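Local coordinates for putative cell adhesion protein (Bacteroides fragilis, PDB 4H40) that is probably a fimbrial subunit of a type of pilus found in the human microbiome and is thought to act in cell adhesion, at residues V188-G191 and E192-T196. Residues are numbered along the deposited sequence; the frame is centred on the assembly and turned at random.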
loop_
_atom_site.group_PDB
_atom_site.type_symbol
_atom_site.label_atom_id
_atom_site.label_comp_id
_atom_site.label_asym_id
_atom_site.label_seq_id
_atom_site.Cartn_x
_atom_site.Cartn_y
_atom_site.Cartn_z
ATOM N N VAL B 188 4.048 3.923 -15.267
ATOM C CA VAL B 188 5.411 3.389 -15.041
ATOM C C VAL B 188 6.412 4.449 -15.466
ATOM O O VAL B 188 6.490 4.779 -16.652
ATOM C CB VAL B 188 5.696 2.045 -15.749
ATOM C CG1 VAL B 188 7.059 1.518 -15.353
ATOM C CG2 VAL B 188 4.600 1.015 -15.475
ATOM N N ARG B 189 7.154 5.003 -14.505
ATOM C CA ARG B 189 8.139 6.045 -14.767
ATOM C C ARG B 189 9.525 5.473 -15.027
ATOM O O ARG B 189 9.882 4.428 -14.482
ATOM C CB ARG B 189 8.207 6.996 -13.588
ATOM C CG ARG B 189 7.022 7.919 -13.426
ATOM C CD ARG B 189 7.223 8.780 -12.210
ATOM N NE ARG B 189 6.099 9.692 -12.000
ATOM C CZ ARG B 189 5.741 10.190 -10.816
ATOM N NH1 ARG B 189 6.411 9.859 -9.714
ATOM N NH2 ARG B 189 4.700 11.007 -10.723
ATOM N N ALA B 190 10.314 6.170 -15.853
ATOM C CA ALA B 190 11.695 5.799 -16.158
ATOM C C ALA B 190 12.600 6.539 -15.178
ATOM O O ALA B 190 12.757 7.768 -15.267
ATOM C CB ALA B 190 12.030 6.156 -17.591
ATOM N N GLY B 191 13.078 5.804 -14.181
ATOM C CA GLY B 191 13.908 6.339 -13.111
ATOM C C GLY B 191 15.390 6.332 -13.414
ATOM O O GLY B 191 15.796 6.277 -14.582
ATOM N N GLU B 192 16.202 6.362 -12.350
ATOM C CA GLU B 192 17.655 6.410 -12.400
ATOM C C GLU B 192 18.215 5.248 -13.231
ATOM O O GLU B 192 17.965 4.075 -12.920
ATOM C CB GLU B 192 18.232 6.408 -10.970
ATOM C CG GLU B 192 19.713 6.735 -10.882
ATOM C CD GLU B 192 20.093 8.138 -10.444
ATOM O OE1 GLU B 192 19.210 9.027 -10.423
ATOM O OE2 GLU B 192 21.289 8.348 -10.128
ATOM N N GLY B 193 18.920 5.616 -14.306
ATOM C CA GLY B 193 19.592 4.696 -15.212
ATOM C C GLY B 193 18.725 4.082 -16.287
ATOM O O GLY B 193 19.207 3.244 -17.048
ATOM N N VAL B 194 17.439 4.469 -16.355
ATOM C CA VAL B 194 16.505 3.927 -17.352
ATOM C C VAL B 194 16.449 4.892 -18.513
ATOM O O VAL B 194 16.052 6.049 -18.357
ATOM C CB VAL B 194 15.107 3.611 -16.763
ATOM C CG1 VAL B 194 14.174 3.066 -17.840
ATOM C CG2 VAL B 194 15.226 2.618 -15.605
ATOM N N HIS B 195 16.917 4.428 -19.662
ATOM C CA HIS B 195 16.998 5.200 -20.888
ATOM C C HIS B 195 15.829 4.878 -21.782
ATOM O O HIS B 195 15.275 5.767 -22.413
ATOM C CB HIS B 195 18.323 4.906 -21.598
ATOM C CG HIS B 195 19.521 5.195 -20.757
ATOM N ND1 HIS B 195 19.754 6.456 -20.246
ATOM C CD2 HIS B 195 20.507 4.369 -20.344
ATOM C CE1 HIS B 195 20.874 6.359 -19.548
ATOM N NE2 HIS B 195 21.360 5.122 -19.574
ATOM N N THR B 196 15.468 3.599 -21.865
ATOM C CA THR B 196 14.353 3.127 -22.681
ATOM C C THR B 196 13.481 2.227 -21.828
ATOM O O THR B 196 13.983 1.372 -21.100
ATOM C CB THR B 196 14.810 2.409 -23.971
ATOM O OG1 THR B 196 15.439 1.179 -23.623
ATOM C CG2 THR B 196 15.717 3.253 -24.835
#
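With chi1 of Val-194 at 179°, CG1 stands anti to the backbone N and reaches CB of Ala-190, while CG2, anti to the carbonyl carbon, lies over the backbone of Gly-191. The two methyls thus lie along the same side of the Ala-190/Gly-191 backbone, CG1 at the alanine methyl and CG2 at the peptide of the glycine: CG1 comes within 3.8 Å of Ala-190 CB in a plain apolar contact, and CG2 lies 3.8 Å from Gly-191 O. The methyl of Ala-190 suits a place that Val-194 and Leu-197 both approach. Val-194 also touches Val-303 and Val-275, so the turn is tied to strands 296-305 and 266-275.

A backbone bond holds Val-194 across the turn from Gly-191, while the side chain is left to its packing. Val-194 N donates to Gly-191 O over 3.0 Å in a fairly straight bond, with the donor tilted 35° from the carbonyl plane, and this bond closes the turn. Gly-193 takes up a left-handed backbone conformation (phi 83°) that glycine, having no CB, adopts readily. Glu-192, at the other corner, sends its carboxylate away from the strand, a natural direction for a charged group on an exposed loop.

From just past the end of strand 266-275, Asn-276 braces the turn and the residues after it through its side-chain amide: ND2 bonds to Gly-193 O, and OD1 accepts from the backbone N of both His-195 and Thr-196. The arrangement is a type II beta turn from Gly-191 to Val-194, with glycine in its customary third position, opening the loop that links strands 177-190 and 197-207 of the fimbrillin-like, all-beta fold.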